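Local coordinates for iron-sulfur cluster assembly protein CyaY (Psychromonas ingrahamii, PDB 4HS5) that probably takes part in iron-sulfur cluster assembly as an iron-binding member of the frataxin family, and may regulate the formation of the clusters, at residues S4-L9 and I49-P54; Y14-E19 and E84-L89; G25-Y30 and E40-T45; T45-N50 and L60-N65. One frame throughout, in Å; residues are numbered along the deposited sequence.

The four contacts run through one frataxin-like domain, in which helices 3-24 and 85-97 pack on one antiparallel sheet. Contact 1 ties the start of helix 3-24 to the end of strand 46-52, and contact 2, about 14 Å away between centres, joins the same helix to helix 85-97. Contacts 3 and 4 are hairpin pairings within the sheet, 13 Å apart, meeting at Thr-45. Along the chain, contact 3 closes before contact 4 opens, and both are nested inside the loop closed by contact 2. Contacts 1 and 3 lie about 24 Å apart, on opposite sides of the chain's centre; the first and last helices bracket the strands in sequence and cover one face of their sheet.

Contact 1: residues S4-L9 and I49-P54; sequences SEFIQL and INRQQP
Helix 4-9 and strand 49-52 run nearly antiparallel, their axes 164° apart and 10.2 Å from each other at closest approach, with Phe-6 facing Gln-53 just past the strand. Phe-6 has CG anti to its backbone N (chi1 167°), which sends the ring across to the chain: CE2 lies 3.4 Å from Gln-53 CA, and CZ is 4.1 Å from Arg-51 CB. A large apolar ring suits this place: it meets the Gln-53 backbone and the Arg-51 methylene obliquely. This is the helix-on-sheet packing of the frataxin fold, here at its periphery. An alanine in place of Phe-6 would probably loosen the helix start from the strand end, since the ring's contacts with Arg-51 and Gln-53 would go. Beside it, Ile-7 and Arg-51 cross at about a right angle, Ile-7 CG2 coming 3.8 Å from Arg-51 NH2. The arginine, bent at chi2 and chi3, makes a salt bridge from NH2 to Asp-11 and a cation-pi contact with Tyr-14, both further along the helix.

Contact 2: residues Y14-E19 and E84-L89; sequences YQKIEE and EFLTFL
Ile-17 is the main bump of this contact, reaching from helix 14-19 into a hollow lined by Phe-85, Leu-86 and Leu-89. Its CG1 is anti to the carbonyl carbon (chi1 -69°) and the chain runs on extended, so that CD1 arrives at the edge of the Phe-85 ring, 3.7 Å from CE2. Leu-89 closes another side: its CD2 sits 4.0 Å from Ile-17 CG1, the two side chains crossing at about a right angle. Leu-86 CD2 touches more loosely, 4.3 Å from Ile-17 CG1. A branched, slender isoleucine fits such a hollow, while the leucines supply forked ends to line it. At the rim, the extended aliphatic chain of Lys-16 lies against Leu-86, with CE only 3.5 Å from Leu-86 CD1, a tight carbon pair; the chain then bends at chi4. Glu-84 N-caps the second helix: OE1 accepts from Thr-87 N and OG1, and OE2 from Leu-86 N. The axes of segments 14-19 and 85-89 cross at -34° and come no closer than 12.3 Å, far enough for side chains to fill the gap. Ile-49 of strand 46-52 packs on Ile-17 and Phe-85, and Phe-103 covers Ile-17, Leu-86 and Leu-89.

Contact 3: residues G25-Y30 and E40-T45; sequences GADVDY and EFENHT
Val-28 and Phe-41 lie side by side and point the same way, toward the helix-covered face of the sheet. Val-28 turns CG1 anti to its backbone N (chi1 -179°), and CG2 meets the edge of the Phe-41 ring, 3.8 Å from CE1. A beta-branched valine suits an extended strand, and the aromatic ring reaches Ile-93 of helix 85-97. An alanine at Val-28 would probably leave this ring edge less firmly supported, as both methyls touching it would be lost. The next pair, Asp-29 and Glu-40, points to the other face and is an antiparallel hydrogen-bonded pair of hairpin strands 28-33 and 36-41: Asp-29 N donates to Glu-40 O at 2.9 Å, and Glu-40 N to Asp-29 O at 2.8 Å, both in the carbonyl planes. At the hairpin's open end, where the Phe-41 to His-44 type I turn begins, a water donates to Asp-27 O and accepts from Glu-42 N. Beyond, Asn-43 OD1 gathers Thr-45 N and OG1 in an Asx turn. Asp-27 and Glu-42 cross obliquely, OD1 3.8 Å from OE2, their carboxylate planes 44° apart. Acidic groups this close would probably repel and might raise one's proton affinity, a cost that exposure to solvent is likely to soften.

Contact 4: residues T45-N50 and L60-N65; sequences TKLIIN and LATLEN
Two backbone hydrogen bonds hold the strands together at the pair Ile-48 and Ala-61. Ile-48 N donates to Ala-61 O at 3.1 Å, on a lone pair of the carbonyl, and Ala-61 N returns a shorter bond to Ile-48 O of 2.8 Å, nearly straight at 169°. Weaker CA-H...O contacts flank them: Leu-60 CA lies 3.4 Å from Ile-48 O, and Leu-47 CA is 3.5 Å from Ala-61 O. Apolar contacts fill both faces. On the buried one, Leu-60 has CG anti to its backbone N (chi1 167°), which swings CD1 across to Ile-49 CG1 at 3.7 Å, the two side chains crossing obliquely. Leu-47 CD2 extends over the start of the turn to Thr-62 CA, also at 3.7 Å. On the exposed face the small Ala-61 sets its CB against Ile-48 CB, its size letting the branched isoleucine lie close. Leu-63 and Thr-45 side chains cross at about a right angle near the strand's start, CD1 of the leucine touching CG2 of the threonine. Side-chain-to-backbone hydrogen bonds shape the turn: Thr-62 OG1 accepts from Glu-64 N and Asn-65 N, an ST motif suited to a hydroxyl next to the backbone. Helices 3-24 and 85-97 cover the face of Ile-49 and Leu-60. The whole is an antiparallel beta hairpin at the middle of the frataxin sheet, whose one face carries the two helices of the alpha-beta sandwich.

Contact 1: residues S4-L9 and I49-P54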
loop_
_atom_site.group_PDB
_atom_site.type_symbol
_atom_site.label_atom_id
_atom_site.label_comp_id
_atom_site.label_asym_id
_atom_site.label_seq_id
_atom_site.Cartn_x
_atom_site.Cartn_y
_atom_site.Cartn_z
ATOM N N SER A 4 -4.112 15.392 11.123
ATOM C CA SER A 4 -5.273 14.616 11.543
ATOM C C SER A 4 -5.988 13.995 10.345
ATOM O O SER A 4 -6.347 12.812 10.367
ATOM C CB SER A 4 -6.245 15.503 12.318
ATOM O OG SER A 4 -7.455 14.819 12.570
ATOM N N GLU A 5 -6.177 14.800 9.305
ATOM C CA GLU A 5 -6.791 14.349 8.055
ATOM C C GLU A 5 -5.922 13.320 7.330
ATOM O O GLU A 5 -6.430 12.346 6.776
ATOM C CB GLU A 5 -7.065 15.550 7.152
ATOM C CG GLU A 5 -8.130 16.481 7.735
ATOM C CD GLU A 5 -8.102 17.878 7.144
ATOM O OE1 GLU A 5 -7.207 18.171 6.331
ATOM O OE2 GLU A 5 -8.982 18.687 7.502
ATOM N N PHE A 6 -4.618 13.540 7.322
ATOM C CA PHE A 6 -3.725 12.594 6.685
ATOM C C PHE A 6 -3.857 11.253 7.389
ATOM O O PHE A 6 -3.875 10.200 6.744
ATOM C CB PHE A 6 -2.291 13.094 6.727
ATOM C CG PHE A 6 -1.281 12.037 6.375
ATOM C CD1 PHE A 6 -1.151 11.584 5.070
ATOM C CD2 PHE A 6 -0.455 11.498 7.350
ATOM C CE1 PHE A 6 -0.220 10.608 4.742
ATOM C CE2 PHE A 6 0.476 10.527 7.028
ATOM C CZ PHE A 6 0.591 10.079 5.720
ATOM N N ILE A 7 -3.973 11.288 8.711
ATOM C CA ILE A 7 -4.100 10.068 9.497
ATOM C C ILE A 7 -5.391 9.330 9.162
ATOM O O ILE A 7 -5.384 8.100 9.012
ATOM C CB ILE A 7 -4.027 10.363 11.013
ATOM C CG1 ILE A 7 -2.625 10.850 11.391
ATOM C CG2 ILE A 7 -4.434 9.147 11.821
ATOM C CD1 ILE A 7 -1.500 10.128 10.677
ATOM N N GLN A 8 -6.486 10.070 9.020
ATOM C CA GLN A 8 -7.761 9.475 8.625
ATOM C C GLN A 8 -7.659 8.773 7.274
ATOM O O GLN A 8 -8.091 7.628 7.142
ATOM C CB GLN A 8 -8.879 10.521 8.588
ATOM C CG GLN A 8 -9.333 11.005 9.954
ATOM C CD GLN A 8 -10.361 12.103 9.852
ATOM O OE1 GLN A 8 -10.308 12.933 8.941
ATOM N NE2 GLN A 8 -11.306 12.122 10.788
ATOM N N LEU A 9 -7.087 9.456 6.284
ATOM C CA LEU A 9 -6.946 8.889 4.949
ATOM C C LEU A 9 -5.980 7.708 4.923
ATOM O O LEU A 9 -6.246 6.704 4.260
ATOM C CB LEU A 9 -6.493 9.971 3.971
ATOM C CG LEU A 9 -7.584 11.000 3.709
ATOM C CD1 LEU A 9 -6.986 12.210 3.026
ATOM C CD2 LEU A 9 -8.680 10.393 2.841
ATOM N N ILE A 49 5.018 -0.936 3.537
ATOM C CA ILE A 49 4.258 0.298 3.386
ATOM C C ILE A 49 4.502 1.151 4.626
ATOM O O ILE A 49 4.561 0.643 5.742
ATOM C CB ILE A 49 2.766 -0.002 3.190
ATOM C CG1 ILE A 49 2.575 -0.758 1.885
ATOM C CG2 ILE A 49 1.940 1.279 3.178
ATOM C CD1 ILE A 49 1.297 -1.528 1.820
ATOM N N ASN A 50 4.695 2.443 4.421
ATOM C CA ASN A 50 4.993 3.338 5.522
ATOM C C ASN A 50 4.191 4.618 5.375
ATOM O O ASN A 50 3.752 4.963 4.282
ATOM C CB ASN A 50 6.488 3.635 5.541
ATOM C CG ASN A 50 6.974 4.084 6.894
ATOM O OD1 ASN A 50 6.193 4.535 7.735
ATOM N ND2 ASN A 50 8.282 3.984 7.110
ATOM N N ARG A 51 3.960 5.296 6.489
ATOM C CA ARG A 51 3.315 6.605 6.453
ATOM C C ARG A 51 4.340 7.626 6.857
ATOM O O ARG A 51 5.132 7.402 7.780
ATOM C CB ARG A 51 2.126 6.662 7.408
ATOM C CG ARG A 51 0.935 5.863 6.961
ATOM C CD ARG A 51 0.331 5.096 8.127
ATOM N NE ARG A 51 -0.499 5.910 9.000
ATOM C CZ ARG A 51 -1.760 5.621 9.298
ATOM N NH1 ARG A 51 -2.333 4.541 8.780
ATOM N NH2 ARG A 51 -2.452 6.416 10.106
ATOM N N GLN A 52 4.366 8.743 6.149
ATOM C CA GLN A 52 5.249 9.816 6.543
ATOM C C GLN A 52 4.414 11.050 6.823
ATOM O O GLN A 52 4.144 11.846 5.921
ATOM C CB GLN A 52 6.312 10.062 5.481
ATOM C CG GLN A 52 7.181 8.832 5.174
ATOM C CD GLN A 52 7.968 8.296 6.375
ATOM O OE1 GLN A 52 7.841 8.775 7.504
ATOM N NE2 GLN A 52 8.798 7.295 6.119
ATOM N N GLN A 53 3.994 11.170 8.080
ATOM C CA GLN A 53 3.062 12.209 8.511
ATOM C C GLN A 53 3.476 13.644 8.181
ATOM O O GLN A 53 2.662 14.405 7.674
ATOM C CB GLN A 53 2.736 12.081 10.003
ATOM C CG GLN A 53 1.602 12.993 10.457
ATOM C CD GLN A 53 1.865 13.626 11.809
ATOM O OE1 GLN A 53 1.059 13.509 12.732
ATOM N NE2 GLN A 53 2.991 14.316 11.926
ATOM N N PRO A 54 4.736 14.024 8.460
ATOM C CA PRO A 54 5.064 15.419 8.138
ATOM C C PRO A 54 5.025 15.739 6.638
ATOM O O PRO A 54 4.927 16.908 6.269
ATOM C CB PRO A 54 6.486 15.586 8.693
ATOM C CG PRO A 54 7.023 14.204 8.848
ATOM C CD PRO A 54 5.840 13.337 9.155
#

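Contact 2: residues Y14-E19 and E84-L89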
loop_
_atom_site.group_PDB
_atom_site.type_symbol
_atom_site.label_atom_id
_atom_site.label_comp_id
_atom_site.label_asym_id
_atom_site.label_seq_id
_atom_site.Cartn_x
_atom_site.Cartn_y
_atom_site.Cartn_z
ATOM N N TYR A 14 -4.879 1.782 4.893
ATOM C CA TYR A 14 -4.349 0.581 5.514
ATOM C C TYR A 14 -5.460 -0.430 5.728
ATOM O O TYR A 14 -5.300 -1.604 5.421
ATOM C CB TYR A 14 -3.687 0.896 6.855
ATOM C CG TYR A 14 -2.267 1.382 6.764
ATOM C CD1 TYR A 14 -1.788 2.001 5.622
ATOM C CD2 TYR A 14 -1.391 1.198 7.831
ATOM C CE1 TYR A 14 -0.478 2.445 5.547
ATOM C CE2 TYR A 14 -0.082 1.636 7.763
ATOM C CZ TYR A 14 0.369 2.245 6.619
ATOM O OH TYR A 14 1.675 2.676 6.538
ATOM N N GLN A 15 -6.602 0.020 6.223
ATOM C CA GLN A 15 -7.709 -0.914 6.409
ATOM C C GLN A 15 -8.253 -1.456 5.084
ATOM O O GLN A 15 -8.663 -2.616 5.028
ATOM C CB GLN A 15 -8.829 -0.291 7.240
ATOM C CG GLN A 15 -8.427 -0.027 8.674
ATOM C CD GLN A 15 -9.618 0.101 9.597
ATOM O OE1 GLN A 15 -10.594 0.780 9.280
ATOM N NE2 GLN A 15 -9.542 -0.550 10.751
ATOM N N LYS A 16 -8.257 -0.637 4.032
ATOM C CA LYS A 16 -8.665 -1.091 2.691
ATOM C C LYS A 16 -7.721 -2.192 2.212
ATOM O O LYS A 16 -8.150 -3.209 1.671
ATOM C CB LYS A 16 -8.660 0.079 1.706
ATOM C CG LYS A 16 -9.150 -0.245 0.297
ATOM C CD LYS A 16 -9.232 1.048 -0.515
ATOM C CE LYS A 16 -9.938 0.853 -1.850
ATOM N NZ LYS A 16 -11.415 1.048 -1.771
ATOM N N ILE A 17 -6.428 -2.012 2.443
ATOM C CA ILE A 17 -5.465 -3.017 2.021
ATOM C C ILE A 17 -5.737 -4.320 2.762
ATOM O O ILE A 17 -5.794 -5.390 2.142
ATOM C CB ILE A 17 -4.024 -2.544 2.250
ATOM C CG1 ILE A 17 -3.683 -1.404 1.287
ATOM C CG2 ILE A 17 -3.050 -3.699 2.063
ATOM C CD1 ILE A 17 -2.412 -0.658 1.681
ATOM N N GLU A 18 -5.949 -4.236 4.072
ATOM C CA GLU A 18 -6.222 -5.406 4.905
ATOM C C GLU A 18 -7.520 -6.105 4.517
ATOM O O GLU A 18 -7.559 -7.331 4.379
ATOM C CB GLU A 18 -6.238 -5.008 6.377
ATOM C CG GLU A 18 -4.876 -4.566 6.835
ATOM C CD GLU A 18 -4.904 -3.819 8.138
ATOM O OE1 GLU A 18 -6.004 -3.628 8.699
ATOM O OE2 GLU A 18 -3.815 -3.415 8.592
ATOM N N GLU A 19 -8.577 -5.324 4.354
ATOM C CA GLU A 19 -9.862 -5.875 3.965
ATOM C C GLU A 19 -9.814 -6.532 2.586
ATOM O O GLU A 19 -10.390 -7.608 2.409
ATOM C CB GLU A 19 -10.932 -4.788 4.017
ATOM C CG GLU A 19 -12.339 -5.301 3.808
ATOM C CD GLU A 19 -12.635 -5.518 2.349
ATOM O OE1 GLU A 19 -11.994 -4.838 1.527
ATOM O OE2 GLU A 19 -13.474 -6.380 2.022
ATOM N N GLU A 84 -1.087 5.024 -9.812
ATOM C CA GLU A 84 -1.969 5.020 -8.671
ATOM C C GLU A 84 -1.603 3.847 -7.751
ATOM O O GLU A 84 -1.287 2.751 -8.214
ATOM C CB GLU A 84 -3.420 4.958 -9.158
ATOM C CG GLU A 84 -4.449 5.081 -8.067
ATOM C CD GLU A 84 -4.792 3.756 -7.472
ATOM O OE1 GLU A 84 -4.669 2.738 -8.181
ATOM O OE2 GLU A 84 -5.183 3.726 -6.296
ATOM N N PHE A 85 -1.625 4.111 -6.452
ATOM C CA PHE A 85 -1.128 3.180 -5.445
ATOM C C PHE A 85 -1.760 1.791 -5.493
ATOM O O PHE A 85 -1.053 0.781 -5.481
ATOM C CB PHE A 85 -1.347 3.793 -4.056
ATOM C CG PHE A 85 -0.860 2.935 -2.922
ATOM C CD1 PHE A 85 0.418 3.092 -2.416
ATOM C CD2 PHE A 85 -1.695 1.995 -2.340
ATOM C CE1 PHE A 85 0.866 2.303 -1.357
ATOM C CE2 PHE A 85 -1.250 1.199 -1.295
ATOM C CZ PHE A 85 0.032 1.351 -0.808
ATOM N N LEU A 86 -3.084 1.729 -5.484
ATOM C CA LEU A 86 -3.739 0.434 -5.346
ATOM C C LEU A 86 -3.573 -0.434 -6.589
ATOM O O LEU A 86 -3.389 -1.652 -6.486
ATOM C CB LEU A 86 -5.211 0.614 -4.980
ATOM C CG LEU A 86 -5.405 1.232 -3.596
ATOM C CD1 LEU A 86 -6.874 1.510 -3.397
ATOM C CD2 LEU A 86 -4.867 0.289 -2.519
ATOM N N THR A 87 -3.607 0.215 -7.752
ATOM C CA THR A 87 -3.312 -0.423 -9.032
ATOM C C THR A 87 -1.887 -0.973 -9.013
ATOM O O THR A 87 -1.629 -2.123 -9.380
ATOM C CB THR A 87 -3.463 0.592 -10.189
ATOM O OG1 THR A 87 -4.818 1.064 -10.224
ATOM C CG2 THR A 87 -3.136 -0.061 -11.517
ATOM N N PHE A 88 -0.963 -0.144 -8.546
ATOM C CA PHE A 88 0.433 -0.536 -8.519
ATOM C C PHE A 88 0.679 -1.661 -7.510
ATOM O O PHE A 88 1.484 -2.564 -7.746
ATOM C CB PHE A 88 1.294 0.685 -8.198
ATOM C CG PHE A 88 2.766 0.423 -8.310
ATOM C CD1 PHE A 88 3.401 0.456 -9.540
ATOM C CD2 PHE A 88 3.509 0.140 -7.181
ATOM C CE1 PHE A 88 4.761 0.214 -9.637
ATOM C CE2 PHE A 88 4.866 -0.106 -7.266
ATOM C CZ PHE A 88 5.490 -0.062 -8.501
ATOM N N LEU A 89 -0.018 -1.606 -6.378
ATOM C CA LEU A 89 0.132 -2.600 -5.330
ATOM C C LEU A 89 -0.330 -3.966 -5.817
ATOM O O LEU A 89 0.354 -4.968 -5.602
ATOM C CB LEU A 89 -0.655 -2.172 -4.080
ATOM C CG LEU A 89 -0.495 -3.097 -2.885
ATOM C CD1 LEU A 89 0.969 -3.167 -2.511
ATOM C CD2 LEU A 89 -1.318 -2.595 -1.709
#

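Contact 3: residues G25-Y30 and E40-T45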
loop_
_atom_site.group_PDB
_atom_site.type_symbol
_atom_site.label_atom_id
_atom_site.label_comp_id
_atom_site.label_asym_id
_atom_site.label_seq_id
_atom_site.Cartn_x
_atom_site.Cartn_y
_atom_site.Cartn_z
ATOM N N GLY A 25 -9.049 -13.593 -0.561
ATOM C CA GLY A 25 -8.676 -14.929 -0.118
ATOM C C GLY A 25 -7.187 -15.226 -0.224
ATOM O O GLY A 25 -6.721 -16.298 0.170
ATOM N N ALA A 26 -6.430 -14.268 -0.739
ATOM C CA ALA A 26 -5.018 -14.511 -1.053
ATOM C C ALA A 26 -4.126 -14.825 0.145
ATOM O O ALA A 26 -4.394 -14.413 1.280
ATOM C CB ALA A 26 -4.449 -13.344 -1.843
ATOM N N ASP A 27 -3.047 -15.558 -0.124
ATOM C CA ASP A 27 -2.095 -15.907 0.915
ATOM C C ASP A 27 -1.094 -14.787 1.071
ATOM O O ASP A 27 0.051 -14.871 0.621
ATOM C CB ASP A 27 -1.392 -17.215 0.573
ATOM C CG ASP A 27 -2.359 -18.372 0.459
ATOM O OD1 ASP A 27 -2.392 -18.991 -0.618
ATOM O OD2 ASP A 27 -3.088 -18.639 1.433
ATOM N N VAL A 28 -1.565 -13.715 1.688
ATOM C CA VAL A 28 -0.732 -12.575 2.008
ATOM C C VAL A 28 -0.881 -12.296 3.495
ATOM O O VAL A 28 -1.995 -12.051 3.976
ATOM C CB VAL A 28 -1.169 -11.345 1.217
ATOM C CG1 VAL A 28 -0.269 -10.176 1.544
ATOM C CG2 VAL A 28 -1.122 -11.634 -0.272
ATOM N N ASP A 29 0.222 -12.361 4.231
ATOM C CA ASP A 29 0.206 -11.993 5.643
ATOM C C ASP A 29 0.409 -10.494 5.760
ATOM O O ASP A 29 1.155 -9.901 4.978
ATOM C CB ASP A 29 1.279 -12.744 6.434
ATOM C CG ASP A 29 0.883 -14.184 6.738
ATOM O OD1 ASP A 29 -0.329 -14.485 6.739
ATOM O OD2 ASP A 29 1.788 -15.008 6.985
ATOM N N TYR A 30 -0.294 -9.875 6.699
ATOM C CA TYR A 30 -0.070 -8.457 6.970
ATOM C C TYR A 30 0.140 -8.184 8.450
ATOM O O TYR A 30 -0.501 -8.794 9.308
ATOM C CB TYR A 30 -1.198 -7.583 6.407
ATOM C CG TYR A 30 -2.588 -7.919 6.898
ATOM C CD1 TYR A 30 -3.070 -7.408 8.093
ATOM C CD2 TYR A 30 -3.435 -8.718 6.137
ATOM C CE1 TYR A 30 -4.345 -7.700 8.528
ATOM C CE2 TYR A 30 -4.706 -9.022 6.563
ATOM C CZ TYR A 30 -5.159 -8.500 7.760
ATOM O OH TYR A 30 -6.425 -8.810 8.176
ATOM N N GLU A 40 3.688 -9.948 3.682
ATOM C CA GLU A 40 4.586 -11.047 3.339
ATOM C C GLU A 40 3.878 -12.130 2.541
ATOM O O GLU A 40 2.735 -12.492 2.820
ATOM C CB GLU A 40 5.260 -11.646 4.576
ATOM C CG GLU A 40 6.205 -12.805 4.232
ATOM C CD GLU A 40 7.176 -13.142 5.347
ATOM O OE1 GLU A 40 7.187 -12.428 6.374
ATOM O OE2 GLU A 40 7.943 -14.119 5.181
ATOM N N PHE A 41 4.585 -12.642 1.546
ATOM C CA PHE A 41 4.067 -13.691 0.695
ATOM C C PHE A 41 4.698 -15.029 1.105
ATOM O O PHE A 41 5.667 -15.062 1.868
ATOM C CB PHE A 41 4.348 -13.324 -0.759
ATOM C CG PHE A 41 3.922 -11.915 -1.110
ATOM C CD1 PHE A 41 2.579 -11.579 -1.161
ATOM C CD2 PHE A 41 4.868 -10.930 -1.364
ATOM C CE1 PHE A 41 2.176 -10.285 -1.469
ATOM C CE2 PHE A 41 4.474 -9.632 -1.679
ATOM C CZ PHE A 41 3.129 -9.308 -1.724
ATOM N N GLU A 42 4.146 -16.139 0.642
ATOM C CA GLU A 42 4.699 -17.399 1.119
ATOM C C GLU A 42 6.062 -17.726 0.510
ATOM O O GLU A 42 6.780 -18.576 1.033
ATOM C CB GLU A 42 3.713 -18.560 1.019
ATOM C CG GLU A 42 2.881 -18.601 -0.227
ATOM C CD GLU A 42 1.957 -19.797 -0.212
ATOM O OE1 GLU A 42 1.965 -20.524 0.808
ATOM O OE2 GLU A 42 1.236 -20.008 -1.207
ATOM N N ASN A 43 6.442 -17.026 -0.558
ATOM C CA ASN A 43 7.820 -17.124 -1.040
ATOM C C ASN A 43 8.810 -16.322 -0.188
ATOM O O ASN A 43 9.991 -16.227 -0.522
ATOM C CB ASN A 43 7.944 -16.791 -2.537
ATOM C CG ASN A 43 7.675 -15.323 -2.860
ATOM O OD1 ASN A 43 7.422 -14.497 -1.980
ATOM N ND2 ASN A 43 7.753 -14.993 -4.144
ATOM N N HIS A 44 8.293 -15.741 0.901
ATOM C CA HIS A 44 9.074 -15.028 1.918
ATOM C C HIS A 44 9.567 -13.647 1.469
ATOM O O HIS A 44 10.324 -12.993 2.192
ATOM C CB HIS A 44 10.232 -15.882 2.456
ATOM C CG HIS A 44 9.794 -17.073 3.257
ATOM N ND1 HIS A 44 10.670 -18.059 3.657
ATOM C CD2 HIS A 44 8.579 -17.434 3.733
ATOM C CE1 HIS A 44 10.014 -18.979 4.341
ATOM N NE2 HIS A 44 8.744 -18.623 4.403
ATOM N N THR A 45 9.147 -13.218 0.282
ATOM C CA THR A 45 9.354 -11.828 -0.130
ATOM C C THR A 45 8.339 -10.930 0.575
ATOM O O THR A 45 7.341 -11.403 1.126
ATOM C CB THR A 45 9.290 -11.622 -1.662
ATOM O OG1 THR A 45 7.975 -11.903 -2.156
ATOM C CG2 THR A 45 10.303 -12.529 -2.363
HETATM O O HOH W 1 2.014 -15.498 -1.201
HETATM O O HOH W 2 2.595 -15.563 4.161
#

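Contact 4: residues T45-N50 and L60-N65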
loop_
_atom_site.group_PDB
_atom_site.type_symbol
_atom_site.label_atom_id
_atom_site.label_comp_id
_atom_site.label_asym_id
_atom_site.label_seq_id
_atom_site.Cartn_x
_atom_site.Cartn_y
_atom_site.Cartn_z
ATOM N N THR A 45 9.147 -13.218 0.282
ATOM C CA THR A 45 9.354 -11.828 -0.130
ATOM C C THR A 45 8.339 -10.930 0.575
ATOM O O THR A 45 7.341 -11.403 1.126
ATOM C CB THR A 45 9.290 -11.622 -1.662
ATOM O OG1 THR A 45 7.975 -11.903 -2.156
ATOM C CG2 THR A 45 10.303 -12.529 -2.363
ATOM N N LYS A 46 8.599 -9.630 0.561
ATOM C CA LYS A 46 7.753 -8.691 1.288
ATOM C C LYS A 46 7.502 -7.413 0.506
ATOM O O LYS A 46 8.203 -7.095 -0.450
ATOM C CB LYS A 46 8.411 -8.309 2.618
ATOM C CG LYS A 46 8.674 -9.447 3.577
ATOM C CD LYS A 46 9.449 -8.929 4.775
ATOM C CE LYS A 46 9.771 -10.036 5.765
ATOM N NZ LYS A 46 10.454 -9.490 6.984
ATOM N N LEU A 47 6.479 -6.674 0.931
ATOM C CA LEU A 47 6.288 -5.288 0.515
ATOM C C LEU A 47 6.172 -4.495 1.801
ATOM O O LEU A 47 5.540 -4.941 2.749
ATOM C CB LEU A 47 5.004 -5.125 -0.301
ATOM C CG LEU A 47 4.968 -5.836 -1.657
ATOM C CD1 LEU A 47 3.622 -5.715 -2.338
ATOM C CD2 LEU A 47 6.056 -5.285 -2.546
ATOM N N ILE A 48 6.786 -3.320 1.847
ATOM C CA ILE A 48 6.767 -2.532 3.065
ATOM C C ILE A 48 6.073 -1.219 2.781
ATOM O O ILE A 48 6.483 -0.472 1.899
ATOM C CB ILE A 48 8.176 -2.230 3.577
ATOM C CG1 ILE A 48 8.964 -3.523 3.761
ATOM C CG2 ILE A 48 8.094 -1.475 4.906
ATOM C CD1 ILE A 48 10.455 -3.295 3.920
ATOM N N ILE A 49 5.018 -0.936 3.537
ATOM C CA ILE A 49 4.258 0.298 3.386
ATOM C C ILE A 49 4.502 1.151 4.626
ATOM O O ILE A 49 4.561 0.643 5.742
ATOM C CB ILE A 49 2.766 -0.002 3.190
ATOM C CG1 ILE A 49 2.575 -0.758 1.885
ATOM C CG2 ILE A 49 1.940 1.279 3.178
ATOM C CD1 ILE A 49 1.297 -1.528 1.820
ATOM N N ASN A 50 4.695 2.443 4.421
ATOM C CA ASN A 50 4.993 3.338 5.522
ATOM C C ASN A 50 4.191 4.618 5.375
ATOM O O ASN A 50 3.752 4.963 4.282
ATOM C CB ASN A 50 6.488 3.635 5.541
ATOM C CG ASN A 50 6.974 4.084 6.894
ATOM O OD1 ASN A 50 6.193 4.535 7.735
ATOM N ND2 ASN A 50 8.282 3.984 7.110
ATOM N N LEU A 60 5.738 3.045 -0.415
ATOM C CA LEU A 60 5.743 1.609 -0.686
ATOM C C LEU A 60 7.116 1.191 -1.171
ATOM O O LEU A 60 7.647 1.777 -2.113
ATOM C CB LEU A 60 4.722 1.266 -1.768
ATOM C CG LEU A 60 4.831 -0.145 -2.358
ATOM C CD1 LEU A 60 4.449 -1.179 -1.330
ATOM C CD2 LEU A 60 3.951 -0.279 -3.594
ATOM N N ALA A 61 7.678 0.178 -0.519
ATOM C CA ALA A 61 8.918 -0.443 -0.944
ATOM C C ALA A 61 8.592 -1.777 -1.590
ATOM O O ALA A 61 8.016 -2.655 -0.955
ATOM C CB ALA A 61 9.818 -0.645 0.239
ATOM N N THR A 62 8.951 -1.902 -2.863
ATOM C CA THR A 62 8.925 -3.180 -3.556
ATOM C C THR A 62 10.311 -3.799 -3.418
ATOM O O THR A 62 11.166 -3.249 -2.731
ATOM C CB THR A 62 8.567 -3.036 -5.045
ATOM O OG1 THR A 62 9.572 -2.267 -5.715
ATOM C CG2 THR A 62 7.212 -2.359 -5.207
ATOM N N LEU A 63 10.536 -4.928 -4.073
ATOM C CA LEU A 63 11.855 -5.546 -4.071
ATOM C C LEU A 63 12.898 -4.643 -4.712
ATOM O O LEU A 63 14.079 -4.699 -4.357
ATOM C CB LEU A 63 11.813 -6.883 -4.806
ATOM C CG LEU A 63 11.200 -7.996 -3.970
ATOM C CD1 LEU A 63 11.031 -9.258 -4.780
ATOM C CD2 LEU A 63 12.084 -8.241 -2.768
ATOM N N GLU A 64 12.453 -3.811 -5.645
ATOM C CA GLU A 64 13.359 -3.014 -6.466
ATOM C C GLU A 64 13.509 -1.586 -5.962
ATOM O O GLU A 64 14.622 -1.071 -5.840
ATOM C CB GLU A 64 12.845 -2.968 -7.907
ATOM C CG GLU A 64 12.361 -4.312 -8.449
ATOM C CD GLU A 64 13.478 -5.162 -9.033
ATOM O OE1 GLU A 64 14.654 -4.743 -8.977
ATOM O OE2 GLU A 64 13.172 -6.249 -9.563
ATOM N N ASN A 65 12.382 -0.945 -5.670
ATOM C CA ASN A 65 12.379 0.497 -5.495
ATOM C C ASN A 65 11.466 0.989 -4.388
ATOM O O ASN A 65 10.555 0.288 -3.943
ATOM C CB ASN A 65 11.965 1.179 -6.799
ATOM C CG ASN A 65 12.999 1.031 -7.888
ATOM O OD1 ASN A 65 12.744 0.422 -8.924
ATOM N ND2 ASN A 65 14.175 1.595 -7.662
#